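Local coordinates for protein blue-light-activated histidine kinase 2 (PDB 4R38) that senses blue light through a flavin-binding LOV domain, the part described here, and acts as an ATP-dependent histidine kinase involved in increased bacterial virulence on exposure to light, at residues R95-P109 with C117-Q129. Numbering follows the deposited sequence.
Sequences RADGEGFWNHLLMGP and CRYFVGIQVDMGQ. With RBF (riboflavin), chain E.
Leu105 and Gln124 face each other as a non-hydrogen-bonded pair in the antiparallel hairpin of strands 100-109 and 119-128. Paired backbone bonds join His104 to Val125, Leu106 to Ile123 and Gly108 to Val121. Leu105 lies over one face of the flavin, CD1 3.4 Å from N5. Gln124 is bent at chi2 (82°), which sets NE2 at the flavin edge, close to the ring plane. There NE2 bonds N5 and O4 weakly; Thr27 OG1 and Ser25 OG also hold this amide. The Gln124 side chain is about 5 Å from that of Cys61, the adduct-forming cysteine, not attached here. This is consistent with the LOV glutamine's role in relaying changes at N5. Asn103 packs beside Gln124, their amide planes 68° apart. Its ND2 bonds Asn93 and, weakly, flavin O4, while its buried OD1 has no partner. This face is the tight one. Gly122 CA packs 3.6 Å from Met107 CB. Met107 SD stands over the same flavin face as Leu105 and meets the Phe120 ring at its edge, a Met-aromatic contact. Gly108 CA lies over that ring's face, a CH-pi contact.

The other face is looser and partly exposed. Leu106 CD1 meets Ile123 CG1 at 4.0 Å, and Met127 CE reaches His104.

At the hairpin's open end, on the flavin-side face, Asp126 OD2 is gripped by Arg95 NH1 (2.9 Å) and NH2. Arg95 NE bonds Glu99, and NH1 also bonds Met48 O.

Strand 119-128 is central in the five-stranded PAS-fold sheet, between 25-30 and 100-109. Helix 71-82 packs on Leu105, Met107 and Phe120; helix 43-49 touches Phe101, Gln124 and Asp126.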
ATOM      1  N   ARG A  95      11.652   5.767   0.027  1.00 39.37           N
ATOM      2  CA  ARG A  95      11.879   5.354  -1.340  1.00 40.57           C
ATOM      3  C   ARG A  95      13.041   4.367  -1.409  1.00 42.25           C
ATOM      4  O   ARG A  95      13.711   4.090  -0.397  1.00 42.24           O
ATOM      5  CB  ARG A  95      12.137   6.571  -2.248  1.00 46.45           C
ATOM      6  CG  ARG A  95      11.099   7.683  -2.087  1.00 45.51           C
ATOM      7  CD  ARG A  95      11.297   8.840  -3.102  1.00 47.55           C
ATOM      8  NE  ARG A  95      10.799  10.108  -2.560  1.00 50.82           N
ATOM      9  CZ  ARG A  95       9.531  10.518  -2.630  1.00 49.80           C
ATOM     10  NH1 ARG A  95       8.611   9.789  -3.225  1.00 43.85           N
ATOM     11  NH2 ARG A  95       9.180  11.663  -2.078  1.00 49.19           N
ATOM     12  N   ALA A  96      13.261   3.813  -2.590  1.00 47.53           N
ATOM     13  CA  ALA A  96      14.329   2.843  -2.794  1.00 50.97           C
ATOM     14  C   ALA A  96      15.704   3.442  -2.520  1.00 55.61           C
ATOM     15  O   ALA A  96      16.611   2.732  -2.112  1.00 57.85           O
ATOM     16  CB  ALA A  96      14.268   2.300  -4.207  1.00 55.00           C
ATOM     17  N   ASP A  97      15.856   4.746  -2.751  1.00 55.39           N
ATOM     18  CA  ASP A  97      17.124   5.417  -2.477  1.00 56.99           C
ATOM     19  C   ASP A  97      17.200   5.838  -1.020  1.00 60.33           C
ATOM     20  O   ASP A  97      18.148   6.496  -0.607  1.00 65.26           O
ATOM     21  CB  ASP A  97      17.330   6.631  -3.398  1.00 58.51           C
ATOM     22  CG  ASP A  97      16.330   7.763  -3.149  1.00 63.69           C
ATOM     23  OD1 ASP A  97      15.602   7.746  -2.135  1.00 62.42           O
ATOM     24  OD2 ASP A  97      16.291   8.696  -3.978  1.00 73.19           O
ATOM     25  N   GLY A  98      16.191   5.461  -0.243  1.00 50.71           N
ATOM     26  CA  GLY A  98      16.198   5.727   1.181  1.00 42.99           C
ATOM     27  C   GLY A  98      15.604   7.054   1.629  1.00 44.98           C
ATOM     28  O   GLY A  98      15.507   7.307   2.831  1.00 46.90           O
ATOM     29  N   GLU A  99      15.206   7.896   0.689  1.00 46.27           N
ATOM     30  CA  GLU A  99      14.566   9.158   1.038  1.00 52.70           C
ATOM     31  C   GLU A  99      13.224   8.916   1.729  1.00 50.47           C
ATOM     32  O   GLU A  99      12.365   8.176   1.233  1.00 44.76           O
ATOM     33  CB  GLU A  99      14.367  10.024  -0.208  1.00 49.72           C
ATOM     34  CG  GLU A  99      13.660  11.345   0.068  1.00 64.81           C
ATOM     35  CD  GLU A  99      13.629  12.275  -1.144  1.00 69.47           C
ATOM     36  OE1 GLU A  99      13.287  11.810  -2.253  1.00 61.46           O
ATOM     37  OE2 GLU A  99      13.956  13.476  -0.983  1.00 71.55           O
ATOM     38  N   GLY A 100      13.048   9.533   2.885  1.00 52.85           N
ATOM     39  CA  GLY A 100      11.785   9.412   3.579  1.00 50.26           C
ATOM     40  C   GLY A 100      10.766  10.331   2.949  1.00 52.30           C
ATOM     41  O   GLY A 100      11.126  11.381   2.386  1.00 48.78           O
ATOM     42  N   PHE A 101       9.499   9.934   3.029  1.00 43.11           N
ATOM     43  CA  PHE A 101       8.400  10.792   2.598  1.00 44.89           C
ATOM     44  C   PHE A 101       7.101  10.406   3.274  1.00 47.73           C
ATOM     45  O   PHE A 101       6.938   9.272   3.702  1.00 42.11           O
ATOM     46  CB  PHE A 101       8.235  10.736   1.078  1.00 44.74           C
ATOM     47  CG  PHE A 101       7.688   9.414   0.552  1.00 44.36           C
ATOM     48  CD1 PHE A 101       6.360   9.302   0.170  1.00 39.04           C
ATOM     49  CD2 PHE A 101       8.512   8.297   0.439  1.00 45.34           C
ATOM     50  CE1 PHE A 101       5.845   8.096  -0.319  1.00 41.66           C
ATOM     51  CE2 PHE A 101       8.010   7.098  -0.043  1.00 42.46           C
ATOM     52  CZ  PHE A 101       6.677   6.997  -0.435  1.00 41.19           C
ATOM     53  N   TRP A 102       6.171  11.353   3.361  1.00 41.71           N
ATOM     54  CA  TRP A 102       4.843  11.085   3.885  1.00 43.95           C
ATOM     55  C   TRP A 102       3.930  10.552   2.768  1.00 42.61           C
ATOM     56  O   TRP A 102       3.819  11.127   1.685  1.00 41.01           O
ATOM     57  CB  TRP A 102       4.254  12.334   4.554  1.00 45.36           C
ATOM     58  CG  TRP A 102       4.936  12.679   5.861  1.00 51.17           C
ATOM     59  CD1 TRP A 102       5.823  13.699   6.085  1.00 59.51           C
ATOM     60  CD2 TRP A 102       4.804  11.984   7.112  1.00 44.30           C
ATOM     61  NE1 TRP A 102       6.239  13.689   7.395  1.00 54.03           N
ATOM     62  CE2 TRP A 102       5.626  12.650   8.049  1.00 53.54           C
ATOM     63  CE3 TRP A 102       4.057  10.879   7.534  1.00 44.85           C
ATOM     64  CZ2 TRP A 102       5.729  12.237   9.377  1.00 51.11           C
ATOM     65  CZ3 TRP A 102       4.162  10.469   8.855  1.00 52.63           C
ATOM     66  CH2 TRP A 102       4.986  11.150   9.762  1.00 49.14           C
ATOM     67  N   ASN A 103       3.314   9.410   3.033  1.00 39.32           N
ATOM     68  CA  ASN A 103       2.469   8.745   2.065  1.00 40.70           C
ATOM     69  C   ASN A 103       1.062   8.772   2.618  1.00 41.27           C
ATOM     70  O   ASN A 103       0.792   8.202   3.673  1.00 39.61           O
ATOM     71  CB  ASN A 103       2.958   7.307   1.890  1.00 35.95           C
ATOM     72  CG  ASN A 103       2.171   6.515   0.843  1.00 37.63           C
ATOM     73  OD1 ASN A 103       1.077   6.911   0.368  1.00 38.28           O
ATOM     74  ND2 ASN A 103       2.728   5.391   0.459  1.00 38.63           N
ATOM     75  N   HIS A 104       0.174   9.484   1.926  1.00 34.94           N
ATOM     76  CA  HIS A 104      -1.234   9.494   2.281  1.00 36.55           C
ATOM     77  C   HIS A 104      -1.863   8.346   1.529  1.00 37.97           C
ATOM     78  O   HIS A 104      -2.066   8.408   0.324  1.00 37.13           O
ATOM     79  CB  HIS A 104      -1.884  10.821   1.890  1.00 40.05           C
ATOM     80  CG  HIS A 104      -3.286  10.982   2.392  1.00 45.23           C
ATOM     81  ND1 HIS A 104      -3.702  12.088   3.100  1.00 57.11           N
ATOM     82  CD2 HIS A 104      -4.371  10.184   2.264  1.00 56.72           C
ATOM     83  CE1 HIS A 104      -4.980  11.951   3.413  1.00 60.92           C
ATOM     84  NE2 HIS A 104      -5.410  10.806   2.915  1.00 55.73           N
ATOM     85  N   LEU A 105      -2.158   7.288   2.266  1.00 36.27           N
ATOM     86  CA  LEU A 105      -2.663   6.056   1.705  1.00 35.58           C
ATOM     87  C   LEU A 105      -4.173   5.980   1.927  1.00 42.09           C
ATOM     88  O   LEU A 105      -4.664   6.251   3.023  1.00 44.12           O
ATOM     89  CB  LEU A 105      -1.955   4.885   2.406  1.00 37.96           C
ATOM     90  CG  LEU A 105      -2.346   3.447   2.083  1.00 37.69           C
ATOM     91  CD1 LEU A 105      -2.011   3.029   0.657  1.00 47.66           C
ATOM     92  CD2 LEU A 105      -1.638   2.514   3.079  1.00 42.42           C
ATOM     93  N   LEU A 106      -4.904   5.649   0.876  1.00 36.96           N
ATOM     94  CA  LEU A 106      -6.327   5.356   0.964  1.00 32.26           C
ATOM     95  C   LEU A 106      -6.520   3.981   0.388  1.00 40.02           C
ATOM     96  O   LEU A 106      -6.180   3.746  -0.766  1.00 42.20           O
ATOM     97  CB  LEU A 106      -7.174   6.330   0.140  1.00 40.74           C
ATOM     98  CG  LEU A 106      -7.116   7.773   0.574  1.00 46.63           C
ATOM     99  CD1 LEU A 106      -5.962   8.466  -0.117  1.00 58.49           C
ATOM    100  CD2 LEU A 106      -8.431   8.441   0.213  1.00 48.01           C
ATOM    101  N   MET A 107      -7.098   3.074   1.153  1.00 39.61           N
ATOM    102  CA  MET A 107      -7.299   1.751   0.614  1.00 36.70           C
ATOM    103  C   MET A 107      -8.546   1.105   1.168  1.00 34.78           C
ATOM    104  O   MET A 107      -9.193   1.618   2.075  1.00 38.80           O
ATOM    105  CB  MET A 107      -6.058   0.892   0.890  1.00 42.29           C
ATOM    106  CG  MET A 107      -5.908   0.551   2.328  1.00 38.38           C
ATOM    107  SD  MET A 107      -4.563  -0.583   2.698  1.00 46.91           S
ATOM    108  CE  MET A 107      -4.850  -0.950   4.426  1.00 49.64           C
ATOM    109  N   GLY A 108      -8.911  -0.004   0.549  1.00 34.83           N
ATOM    110  CA  GLY A 108     -10.092  -0.734   0.931  1.00 34.47           C
ATOM    111  C   GLY A 108     -10.364  -1.875  -0.029  1.00 34.22           C
ATOM    112  O   GLY A 108      -9.604  -2.119  -0.964  1.00 36.95           O
ATOM    113  N   PRO A 109     -11.453  -2.593   0.221  1.00 34.79           N
ATOM    114  CA  PRO A 109     -11.835  -3.721  -0.627  1.00 38.32           C
ATOM    115  C   PRO A 109     -11.999  -3.264  -2.068  1.00 44.34           C
ATOM    116  O   PRO A 109     -12.615  -2.213  -2.333  1.00 39.68           O
ATOM    117  CB  PRO A 109     -13.192  -4.141  -0.062  1.00 48.81           C
ATOM    118  CG  PRO A 109     -13.185  -3.659   1.334  1.00 53.33           C
ATOM    119  CD  PRO A 109     -12.413  -2.378   1.315  1.00 44.22           C
ATOM    120  N   CYS A 117     -13.905 -11.224   0.395  1.00 55.56           N
ATOM    121  CA  CYS A 117     -12.986 -10.072   0.439  1.00 52.18           C
ATOM    122  C   CYS A 117     -11.526 -10.397   0.128  1.00 41.74           C
ATOM    123  O   CYS A 117     -10.637 -10.264   0.970  1.00 47.91           O
ATOM    124  CB  CYS A 117     -13.086  -9.377   1.784  1.00 47.57           C
ATOM    125  SG  CYS A 117     -12.073  -7.869   1.895  1.00 59.58           S
ATOM    126  N   ARG A 118     -11.279 -10.786  -1.109  1.00 41.35           N
ATOM    127  CA  ARG A 118      -9.981 -11.296  -1.499  1.00 42.83           C
ATOM    128  C   ARG A 118      -8.978 -10.211  -1.863  1.00 36.68           C
ATOM    129  O   ARG A 118      -7.799 -10.365  -1.643  1.00 40.79           O
ATOM    130  CB  ARG A 118     -10.171 -12.230  -2.690  1.00 49.86           C
ATOM    131  CG  ARG A 118      -8.892 -12.686  -3.316  1.00 43.68           C
ATOM    132  CD  ARG A 118      -9.135 -13.865  -4.244  1.00 48.63           C
ATOM    133  NE  ARG A 118      -7.853 -14.498  -4.430  1.00 52.12           N
ATOM    134  CZ  ARG A 118      -7.529 -15.721  -4.027  1.00 50.31           C
ATOM    135  NH1 ARG A 118      -8.438 -16.551  -3.504  1.00 51.53           N
ATOM    136  NH2 ARG A 118      -6.294 -16.130  -4.236  1.00 45.51           N
ATOM    137  N   TYR A 119      -9.455  -9.134  -2.473  1.00 39.60           N
ATOM    138  CA  TYR A 119      -8.560  -8.120  -2.997  1.00 37.27           C
ATOM    139  C   TYR A 119      -8.757  -6.771  -2.326  1.00 35.09           C
ATOM    140  O   TYR A 119      -9.882  -6.366  -2.027  1.00 42.82           O
ATOM    141  CB  TYR A 119      -8.802  -7.943  -4.496  1.00 42.38           C
ATOM    142  CG  TYR A 119      -8.580  -9.199  -5.323  1.00 36.87           C
ATOM    143  CD1 TYR A 119      -7.290  -9.595  -5.697  1.00 40.33           C
ATOM    144  CD2 TYR A 119      -9.645  -9.996  -5.692  1.00 42.04           C
ATOM    145  CE1 TYR A 119      -7.103 -10.746  -6.474  1.00 42.80           C
ATOM    146  CE2 TYR A 119      -9.467 -11.125  -6.456  1.00 44.13           C
ATOM    147  CZ  TYR A 119      -8.191 -11.511  -6.825  1.00 46.63           C
ATOM    148  OH  TYR A 119      -8.031 -12.658  -7.585  1.00 46.87           O
ATOM    149  N   PHE A 120      -7.648  -6.072  -2.156  1.00 35.66           N
ATOM    150  CA  PHE A 120      -7.657  -4.727  -1.596  1.00 40.39           C
ATOM    151  C   PHE A 120      -6.988  -3.860  -2.629  1.00 36.44           C
ATOM    152  O   PHE A 120      -6.011  -4.268  -3.247  1.00 35.72           O
ATOM    153  CB  PHE A 120      -6.887  -4.677  -0.281  1.00 40.76           C
ATOM    154  CG  PHE A 120      -7.749  -4.416   0.933  1.00 30.65           C
ATOM    155  CD1 PHE A 120      -7.512  -3.319   1.740  1.00 33.95           C
ATOM    156  CD2 PHE A 120      -8.775  -5.276   1.269  1.00 36.27           C
ATOM    157  CE1 PHE A 120      -8.306  -3.076   2.841  1.00 37.59           C
ATOM    158  CE2 PHE A 120      -9.576  -5.024   2.379  1.00 41.53           C
ATOM    159  CZ  PHE A 120      -9.328  -3.938   3.159  1.00 40.68           C
ATOM    160  N   VAL A 121      -7.515  -2.653  -2.801  1.00 38.50           N
ATOM    161  CA  VAL A 121      -6.908  -1.660  -3.662  1.00 36.87           C
ATOM    162  C   VAL A 121      -6.553  -0.466  -2.816  1.00 34.10           C
ATOM    163  O   VAL A 121      -7.255  -0.152  -1.846  1.00 41.88           O
ATOM    164  CB  VAL A 121      -7.876  -1.210  -4.820  1.00 37.08           C
ATOM    165  CG1 VAL A 121      -9.162  -0.591  -4.279  1.00 37.82           C
ATOM    166  CG2 VAL A 121      -7.182  -0.230  -5.772  1.00 38.07           C
ATOM    167  N   GLY A 122      -5.443   0.177  -3.169  1.00 36.36           N
ATOM    168  CA  GLY A 122      -4.957   1.354  -2.466  1.00 37.29           C
ATOM    169  C   GLY A 122      -4.398   2.380  -3.445  1.00 43.82           C
ATOM    170  O   GLY A 122      -3.836   2.017  -4.484  1.00 39.65           O
ATOM    171  N   ILE A 123      -4.587   3.660  -3.138  1.00 40.83           N
ATOM    172  CA  ILE A 123      -3.841   4.701  -3.829  1.00 37.10           C
ATOM    173  C   ILE A 123      -2.930   5.381  -2.833  1.00 37.08           C
ATOM    174  O   ILE A 123      -3.218   5.416  -1.625  1.00 35.98           O
ATOM    175  CB  ILE A 123      -4.738   5.747  -4.520  1.00 38.38           C
ATOM    176  CG1 ILE A 123      -5.627   6.447  -3.496  1.00 41.35           C
ATOM    177  CG2 ILE A 123      -5.538   5.070  -5.615  1.00 42.61           C
ATOM    178  CD1 ILE A 123      -6.402   7.598  -4.087  1.00 56.24           C
ATOM    179  N   GLN A 124      -1.795   5.854  -3.347  1.00 35.43           N
ATOM    180  CA  GLN A 124      -0.789   6.524  -2.566  1.00 36.13           C
ATOM    181  C   GLN A 124      -0.576   7.908  -3.122  1.00 36.83           C
ATOM    182  O   GLN A 124      -0.376   8.079  -4.327  1.00 39.73           O
ATOM    183  CB  GLN A 124       0.539   5.798  -2.666  1.00 37.31           C
ATOM    184  CG  GLN A 124       0.515   4.435  -2.080  1.00 37.32           C
ATOM    185  CD  GLN A 124      -0.040   3.364  -2.982  1.00 45.65           C
ATOM    186  OE1 GLN A 124      -0.153   3.531  -4.195  1.00 41.32           O
ATOM    187  NE2 GLN A 124      -0.379   2.223  -2.381  1.00 50.45           N
ATOM    188  N   VAL A 125      -0.594   8.880  -2.224  1.00 32.13           N
ATOM    189  CA  VAL A 125      -0.323  10.264  -2.572  1.00 41.27           C
ATOM    190  C   VAL A 125       0.889  10.740  -1.779  1.00 39.99           C
ATOM    191  O   VAL A 125       0.886  10.734  -0.546  1.00 38.64           O
ATOM    192  CB  VAL A 125      -1.510  11.173  -2.226  1.00 42.64           C
ATOM    193  CG1 VAL A 125      -1.200  12.623  -2.624  1.00 46.67           C
ATOM    194  CG2 VAL A 125      -2.770  10.687  -2.906  1.00 50.82           C
ATOM    195  N   ASP A 126       1.925  11.136  -2.505  1.00 36.24           N
ATOM    196  CA  ASP A 126       3.152  11.668  -1.931  1.00 38.52           C
ATOM    197  C   ASP A 126       2.917  13.063  -1.347  1.00 46.84           C
ATOM    198  O   ASP A 126       2.663  14.014  -2.100  1.00 46.23           O
ATOM    199  CB  ASP A 126       4.191  11.725  -3.052  1.00 42.50           C
ATOM    200  CG  ASP A 126       5.596  12.010  -2.566  1.00 48.69           C
ATOM    201  OD1 ASP A 126       5.791  12.507  -1.430  1.00 45.83           O
ATOM    202  OD2 ASP A 126       6.518  11.738  -3.365  1.00 47.60           O
ATOM    203  N   MET A 127       3.012  13.187  -0.017  1.00 39.50           N
ATOM    204  CA  MET A 127       2.814  14.469   0.660  1.00 47.01           C
ATOM    205  C   MET A 127       4.154  15.142   0.986  1.00 50.09           C
ATOM    206  O   MET A 127       4.184  16.179   1.652  1.00 55.29           O
ATOM    207  CB  MET A 127       2.012  14.285   1.951  1.00 52.36           C
ATOM    208  CG  MET A 127       0.636  13.672   1.767  1.00 46.89           C
ATOM    209  SD  MET A 127      -0.415  14.757   0.807  1.00 63.97           S
ATOM    210  CE  MET A 127      -1.926  13.798   0.590  1.00 74.24           C
ATOM    211  N   GLY A 128       5.261  14.535   0.560  1.00 47.07           N
ATOM    212  CA  GLY A 128       6.576  15.161   0.682  1.00 50.29           C
ATOM    213  C   GLY A 128       7.287  14.943   2.004  1.00 57.65           C
ATOM    214  O   GLY A 128       6.965  14.014   2.740  1.00 48.83           O
ATOM    215  N   GLN A 129       8.244  15.823   2.296  1.00 66.93           N
ATOM    216  CA  GLN A 129       9.096  15.718   3.487  1.00 78.37           C
ATOM    217  C   GLN A 129       8.793  16.809   4.516  1.00 80.28           C
ATOM    218  O   GLN A 129       7.652  16.981   4.946  1.00 81.39           O
ATOM    219  CB  GLN A 129      10.577  15.801   3.083  1.00 78.91           C
ATOM    220  CG  GLN A 129      11.105  14.578   2.314  1.00 79.56           C
ATOM    221  CD  GLN A 129      10.539  14.422   0.898  1.00 77.41           C
ATOM    222  OE1 GLN A 129      10.321  13.300   0.429  1.00 69.46           O
ATOM    223  NE2 GLN A 129      10.322  15.541   0.206  1.00 87.70           N
TER
HETATM  224  N1  RBF E 201       1.814   0.463   3.591  1.00 32.94           N
HETATM  225  C2  RBF E 201       2.740   1.434   3.376  1.00 32.43           C
HETATM  226  O2  RBF E 201       3.563   1.687   4.236  1.00 33.68           O
HETATM  227  N3  RBF E 201       2.729   2.122   2.195  1.00 36.72           N
HETATM  228  C4  RBF E 201       1.885   1.810   1.187  1.00 34.70           C
HETATM  229  O4  RBF E 201       1.899   2.453   0.111  1.00 33.47           O
HETATM  230  C4A RBF E 201       0.954   0.754   1.351  1.00 32.00           C
HETATM  231  N5  RBF E 201       0.104   0.352   0.370  1.00 30.60           N
HETATM  232  C5A RBF E 201      -0.751  -0.665   0.575  1.00 29.86           C
HETATM  233  C6  RBF E 201      -1.666  -1.096  -0.426  1.00 31.93           C
HETATM  234  C7  RBF E 201      -2.540  -2.161  -0.216  1.00 36.78           C
HETATM  235  C7M RBF E 201      -3.489  -2.531  -1.383  1.00 35.29           C
HETATM  236  C8  RBF E 201      -2.542  -2.810   1.018  1.00 33.17           C
HETATM  237  C8M RBF E 201      -3.469  -3.974   1.373  1.00 38.39           C
HETATM  238  C9  RBF E 201      -1.682  -2.402   1.999  1.00 33.20           C
HETATM  239  C9A RBF E 201      -0.768  -1.323   1.821  1.00 33.32           C
HETATM  240  N10 RBF E 201       0.108  -0.972   2.834  1.00 31.29           N
HETATM  241  C10 RBF E 201       0.983   0.084   2.618  1.00 30.46           C
HETATM  242  C1' RBF E 201       0.080  -1.570   4.169  1.00 32.03           C
HETATM  243  C2' RBF E 201       1.014  -2.747   4.429  1.00 29.30           C
HETATM  244  O2' RBF E 201       1.038  -3.526   3.304  1.00 33.78           O
HETATM  245  C3' RBF E 201       0.492  -3.538   5.625  1.00 33.86           C
HETATM  246  O3' RBF E 201      -0.755  -4.095   5.318  1.00 34.84           O
HETATM  247  C4' RBF E 201       0.327  -2.658   6.861  1.00 33.84           C
HETATM  248  O4' RBF E 201       1.549  -2.083   7.243  1.00 33.45           O
HETATM  249  C5' RBF E 201      -0.230  -3.465   8.028  1.00 33.89           C
HETATM  250  O5' RBF E 201       0.631  -4.550   8.325  1.00 35.28           O